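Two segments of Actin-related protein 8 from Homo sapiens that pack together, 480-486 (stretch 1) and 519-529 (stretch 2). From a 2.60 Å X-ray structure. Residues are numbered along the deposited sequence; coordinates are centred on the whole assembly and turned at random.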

ATOM      1  N   LEU A 480      12.642   8.108   1.266  1.00 47.34           N
ATOM      2  CA  LEU A 480      11.373   8.804   1.221  1.00 43.71           C
ATOM      3  C   LEU A 480      11.523  10.342   1.311  1.00 43.61           C
ATOM      4  O   LEU A 480      10.936  11.074   0.520  1.00 41.20           O
ATOM      5  CB  LEU A 480      10.467   8.240   2.308  1.00 36.09           C
ATOM      6  CG  LEU A 480       9.063   8.813   2.416  1.00 52.36           C
ATOM      7  CD1 LEU A 480       8.389   8.762   1.073  1.00 48.28           C
ATOM      8  CD2 LEU A 480       8.284   8.014   3.441  1.00 43.28           C
ATOM      9  N   ASP A 481      12.334  10.821   2.251  1.00 40.47           N
ATOM     10  CA  ASP A 481      12.546  12.258   2.431  1.00 42.01           C
ATOM     11  C   ASP A 481      13.254  12.947   1.249  1.00 48.86           C
ATOM     12  O   ASP A 481      12.858  14.034   0.834  1.00 44.16           O
ATOM     13  CB  ASP A 481      13.286  12.537   3.749  1.00 38.60           C
ATOM     14  CG  ASP A 481      14.602  11.755   3.880  1.00 57.82           C
ATOM     15  OD1 ASP A 481      14.850  10.803   3.101  1.00 57.56           O
ATOM     16  OD2 ASP A 481      15.389  12.092   4.789  1.00 60.68           O
ATOM     17  N   LYS A 482      14.300  12.317   0.723  1.00 42.68           N
ATOM     18  CA  LYS A 482      14.969  12.791  -0.480  1.00 39.84           C
ATOM     19  C   LYS A 482      14.004  12.898  -1.665  1.00 48.06           C
ATOM     20  O   LYS A 482      14.065  13.855  -2.441  1.00 48.00           O
ATOM     21  CB  LYS A 482      16.123  11.855  -0.843  1.00 35.69           C
ATOM     22  CG  LYS A 482      17.208  11.803   0.195  1.00 35.30           C
ATOM     23  CD  LYS A 482      18.356  10.880  -0.202  1.00 65.61           C
ATOM     24  CE  LYS A 482      19.333  10.672   0.962  1.00 67.93           C
ATOM     25  NZ  LYS A 482      18.678  10.010   2.154  1.00 92.96           N
ATOM     26  N   ALA A 483      13.127  11.905  -1.804  1.00 37.45           N
ATOM     27  CA  ALA A 483      12.131  11.898  -2.865  1.00 36.31           C
ATOM     28  C   ALA A 483      11.152  13.054  -2.710  1.00 42.31           C
ATOM     29  O   ALA A 483      10.820  13.739  -3.677  1.00 43.29           O
ATOM     30  CB  ALA A 483      11.380  10.606  -2.854  1.00 33.05           C
ATOM     31  N   ILE A 484      10.673  13.264  -1.493  1.00 36.22           N
ATOM     32  CA  ILE A 484       9.777  14.378  -1.251  1.00 35.86           C
ATOM     33  C   ILE A 484      10.437  15.680  -1.661  1.00 44.62           C
ATOM     34  O   ILE A 484       9.848  16.475  -2.381  1.00 41.79           O
ATOM     35  CB  ILE A 484       9.371  14.458   0.213  1.00 46.11           C
ATOM     36  CG1 ILE A 484       8.446  13.286   0.540  1.00 29.66           C
ATOM     37  CG2 ILE A 484       8.707  15.828   0.520  1.00 27.04           C
ATOM     38  CD1 ILE A 484       8.209  13.106   2.006  1.00 35.37           C
ATOM     39  N   LEU A 485      11.664  15.887  -1.193  1.00 47.82           N
ATOM     40  CA  LEU A 485      12.419  17.092  -1.500  1.00 45.67           C
ATOM     41  C   LEU A 485      12.627  17.228  -3.006  1.00 47.34           C
ATOM     42  O   LEU A 485      12.271  18.234  -3.615  1.00 53.01           O
ATOM     43  CB  LEU A 485      13.761  17.063  -0.775  1.00 33.15           C
ATOM     44  CG  LEU A 485      13.643  17.256   0.738  1.00 46.38           C
ATOM     45  CD1 LEU A 485      15.004  17.256   1.403  1.00 41.92           C
ATOM     46  CD2 LEU A 485      12.885  18.524   1.066  1.00 36.85           C
ATOM     47  N   HIS A 486      13.193  16.193  -3.603  1.00 45.80           N
ATOM     48  CA  HIS A 486      13.428  16.190  -5.034  1.00 48.89           C
ATOM     49  C   HIS A 486      12.176  16.541  -5.835  1.00 42.84           C
ATOM     50  O   HIS A 486      12.231  17.309  -6.786  1.00 49.56           O
ATOM     51  CB  HIS A 486      13.950  14.831  -5.472  1.00 31.19           C
ATOM     52  CG  HIS A 486      14.141  14.720  -6.946  1.00 55.33           C
ATOM     53  ND1 HIS A 486      13.111  14.404  -7.805  1.00 52.15           N
ATOM     54  CD2 HIS A 486      15.237  14.901  -7.720  1.00 56.68           C
ATOM     55  CE1 HIS A 486      13.567  14.381  -9.045  1.00 53.59           C
ATOM     56  NE2 HIS A 486      14.855  14.678  -9.020  1.00 73.26           N
TER
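Stretch 2 (519-529) FLQHRILNKMP

A buried carboxylate between two helices must be paid for with hydrogen bonds, and the packing of residues 519-529 on residues 480-486 of actin-related protein 8 illustrates how. Both stretches are helical: residues 480-486 throughout, and stretch 2 through Lys527, in a helix that begins earlier in the chain. Met528 is the first residue to leave helical phi/psi. The axis of the second helix passes 10.1 Å from that of the first, at a signed crossing angle of -55°. The register is set one helical turn apart on each side: the CA atoms of Asp481 and Ile524 lie 6.6 Å apart, as do those of Leu485 and Met528.

From Ile484 on in stretch 1 and from Arg523 to Met528 in stretch 2, the backbone N-H groups are held by i to i-4 bonds within their own stretch, that of Arg523 weakly. Leu485 N donates to Asp481 O (3.0 Å), while Ile524 N reaches Leu520 O (2.9 Å) and Met528 N reaches Ile524 O (2.8 Å), the last extending the helical pattern into the turn. Asp481 OD2 accepts from both Arg523 NH2 (2.8 Å) and Arg523 NE (2.9 Å), lying at the guanidinium edge near its plane to complete a salt bridge; Asp481 OD1 takes a weak hydrogen bond from the neighbouring Lys482 N (2.9 Å). Arg523 NH1 and NH2 are also hydrogen-bonded elsewhere in the structure.

To one side of this polar pair the contact is apolar. Ile524 CD1 approaches Asp481 CB at 3.9 Å, Ile484 CG2 at 4.4 Å and Leu485 CD2 at 4.4 Å. Ile484 CD1 meets Leu520 CD1 at 4.2 Å. Further along, Leu485 CD2 lies 3.9 Å from Met528 CB, and Leu485 CD1 lies 3.5 Å from Lys527 CB, using the aliphatic base of a lysine whose end leads away. The stretches bury 415 Å² between them, both sides summed.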

ATOM      1  N   PHE A 519       8.629  12.488  13.117  1.00 35.58           N
ATOM      2  CA  PHE A 519       9.908  11.988  12.630  1.00 40.08           C
ATOM      3  C   PHE A 519      10.240  12.565  11.271  1.00 42.13           C
ATOM      4  O   PHE A 519      11.361  13.021  11.012  1.00 37.93           O
ATOM      5  CB  PHE A 519       9.898  10.467  12.546  1.00 33.24           C
ATOM      6  CG  PHE A 519      11.138   9.895  11.948  1.00 28.71           C
ATOM      7  CD1 PHE A 519      11.300   9.847  10.572  1.00 29.18           C
ATOM      8  CD2 PHE A 519      12.147   9.408  12.754  1.00 31.23           C
ATOM      9  CE1 PHE A 519      12.447   9.321  10.007  1.00 35.86           C
ATOM     10  CE2 PHE A 519      13.299   8.864  12.196  1.00 34.65           C
ATOM     11  CZ  PHE A 519      13.454   8.823  10.824  1.00 29.54           C
ATOM     12  N   LEU A 520       9.246  12.541  10.401  1.00 40.67           N
ATOM     13  CA  LEU A 520       9.430  12.965   9.027  1.00 45.69           C
ATOM     14  C   LEU A 520       9.514  14.486   8.918  1.00 44.84           C
ATOM     15  O   LEU A 520      10.293  15.022   8.129  1.00 60.55           O
ATOM     16  CB  LEU A 520       8.281  12.430   8.175  1.00 47.41           C
ATOM     17  CG  LEU A 520       8.242  12.940   6.742  1.00 45.12           C
ATOM     18  CD1 LEU A 520       9.454  12.457   5.955  1.00 37.09           C
ATOM     19  CD2 LEU A 520       6.952  12.500   6.097  1.00 33.11           C
ATOM     20  N   GLN A 521       8.708  15.181   9.711  1.00 41.79           N
ATOM     21  CA  GLN A 521       8.720  16.635   9.717  1.00 41.15           C
ATOM     22  C   GLN A 521      10.095  17.127  10.136  1.00 50.60           C
ATOM     23  O   GLN A 521      10.608  18.107   9.600  1.00 52.72           O
ATOM     24  CB  GLN A 521       7.661  17.163  10.671  1.00 34.29           C
ATOM     25  CG  GLN A 521       8.160  18.255  11.564  1.00 55.68           C
ATOM     26  CD  GLN A 521       7.462  19.542  11.285  1.00 72.39           C
ATOM     27  OE1 GLN A 521       6.285  19.710  11.621  1.00 86.89           O
ATOM     28  NE2 GLN A 521       8.165  20.463  10.639  1.00 73.61           N
ATOM     29  N   HIS A 522      10.690  16.429  11.093  1.00 37.43           N
ATOM     30  CA  HIS A 522      12.026  16.758  11.560  1.00 38.81           C
ATOM     31  C   HIS A 522      13.067  16.635  10.453  1.00 48.17           C
ATOM     32  O   HIS A 522      13.901  17.521  10.297  1.00 54.28           O
ATOM     33  CB  HIS A 522      12.389  15.876  12.751  1.00 48.62           C
ATOM     34  CG  HIS A 522      13.830  15.949  13.154  1.00 76.80           C
ATOM     35  ND1 HIS A 522      14.247  16.567  14.315  1.00 71.64           N
ATOM     36  CD2 HIS A 522      14.948  15.463  12.560  1.00 69.41           C
ATOM     37  CE1 HIS A 522      15.561  16.460  14.418  1.00 66.75           C
ATOM     38  NE2 HIS A 522      16.010  15.794  13.369  1.00 76.69           N
ATOM     39  N   ARG A 523      13.017  15.550   9.680  1.00 47.42           N
ATOM     40  CA  ARG A 523      14.002  15.338   8.619  1.00 43.63           C
ATOM     41  C   ARG A 523      13.815  16.386   7.559  1.00 58.20           C
ATOM     42  O   ARG A 523      14.789  16.911   7.022  1.00 56.57           O
ATOM     43  CB  ARG A 523      13.847  13.983   7.940  1.00 46.46           C
ATOM     44  CG  ARG A 523      13.699  12.826   8.868  1.00 58.04           C
ATOM     45  CD  ARG A 523      14.976  12.050   8.971  1.00 63.00           C
ATOM     46  NE  ARG A 523      15.485  11.571   7.683  1.00 46.18           N
ATOM     47  CZ  ARG A 523      16.632  10.899   7.580  1.00 59.77           C
ATOM     48  NH1 ARG A 523      17.333  10.647   8.684  1.00 52.30           N
ATOM     49  NH2 ARG A 523      17.089  10.480   6.402  1.00 48.26           N
ATOM     50  N   ILE A 524      12.559  16.672   7.228  1.00 49.87           N
ATOM     51  CA  ILE A 524      12.300  17.642   6.173  1.00 49.18           C
ATOM     52  C   ILE A 524      12.917  19.002   6.507  1.00 45.50           C
ATOM     53  O   ILE A 524      13.618  19.575   5.680  1.00 45.17           O
ATOM     54  CB  ILE A 524      10.809  17.751   5.818  1.00 48.35           C
ATOM     55  CG1 ILE A 524      10.322  16.424   5.232  1.00 52.51           C
ATOM     56  CG2 ILE A 524      10.575  18.868   4.811  1.00 36.97           C
ATOM     57  CD1 ILE A 524      11.215  15.878   4.116  1.00 41.97           C
ATOM     58  N   LEU A 525      12.695  19.492   7.726  1.00 44.01           N
ATOM     59  CA  LEU A 525      13.309  20.743   8.167  1.00 48.52           C
ATOM     60  C   LEU A 525      14.803  20.756   7.924  1.00 57.26           C
ATOM     61  O   LEU A 525      15.328  21.643   7.246  1.00 69.67           O
ATOM     62  CB  LEU A 525      13.075  20.967   9.648  1.00 53.39           C
ATOM     63  CG  LEU A 525      11.708  21.512  10.014  1.00 62.77           C
ATOM     64  CD1 LEU A 525      11.785  22.191  11.372  1.00 64.25           C
ATOM     65  CD2 LEU A 525      11.268  22.475   8.946  1.00 52.70           C
ATOM     66  N   ASN A 526      15.490  19.772   8.489  1.00 53.59           N
ATOM     67  CA  ASN A 526      16.945  19.719   8.401  1.00 58.62           C
ATOM     68  C   ASN A 526      17.467  19.536   6.987  1.00 53.38           C
ATOM     69  O   ASN A 526      18.501  20.101   6.631  1.00 71.30           O
ATOM     70  CB  ASN A 526      17.506  18.620   9.305  1.00 60.17           C
ATOM     71  CG  ASN A 526      17.067  18.779  10.750  1.00 88.84           C
ATOM     72  OD1 ASN A 526      16.791  19.893  11.218  1.00 76.02           O
ATOM     73  ND2 ASN A 526      16.994  17.660  11.467  1.00 86.42           N
ATOM     74  N   LYS A 527      16.748  18.752   6.188  1.00 52.91           N
ATOM     75  CA  LYS A 527      17.195  18.375   4.846  1.00 46.96           C
ATOM     76  C   LYS A 527      16.807  19.389   3.770  1.00 51.92           C
ATOM     77  O   LYS A 527      17.466  19.478   2.740  1.00 49.09           O
ATOM     78  CB  LYS A 527      16.630  17.004   4.454  1.00 58.73           C
ATOM     79  CG  LYS A 527      17.569  15.830   4.639  1.00 62.17           C
ATOM     80  CD  LYS A 527      17.833  15.560   6.096  1.00 70.22           C
ATOM     81  CE  LYS A 527      18.738  14.353   6.274  1.00 65.76           C
ATOM     82  NZ  LYS A 527      18.848  13.994   7.720  1.00 72.58           N
ATOM     83  N   MET A 528      15.730  20.136   3.991  1.00 43.04           N
ATOM     84  CA  MET A 528      15.242  21.047   2.959  1.00 56.15           C
ATOM     85  C   MET A 528      16.215  22.190   2.748  1.00 63.06           C
ATOM     86  O   MET A 528      17.074  22.424   3.597  1.00 61.53           O
ATOM     87  CB  MET A 528      13.864  21.603   3.311  1.00 37.90           C
ATOM     88  CG  MET A 528      13.852  22.484   4.540  1.00 57.77           C
ATOM     89  SD  MET A 528      12.202  23.137   4.859  1.00 58.01           S
ATOM     90  CE  MET A 528      11.962  24.024   3.322  1.00 46.02           C
ATOM     91  N   PRO A 529      16.076  22.903   1.614  1.00 71.76           N
ATOM     92  CA  PRO A 529      16.891  24.072   1.254  1.00 64.26           C
ATOM     93  C   PRO A 529      16.684  25.186   2.269  1.00 68.90           C
ATOM     94  O   PRO A 529      15.539  25.606   2.477  1.00 68.23           O
ATOM     95  CB  PRO A 529      16.324  24.498  -0.103  1.00 61.56           C
ATOM     96  CG  PRO A 529      15.569  23.324  -0.605  1.00 57.43           C
ATOM     97  CD  PRO A 529      15.031  22.641   0.611  1.00 60.45           C
TER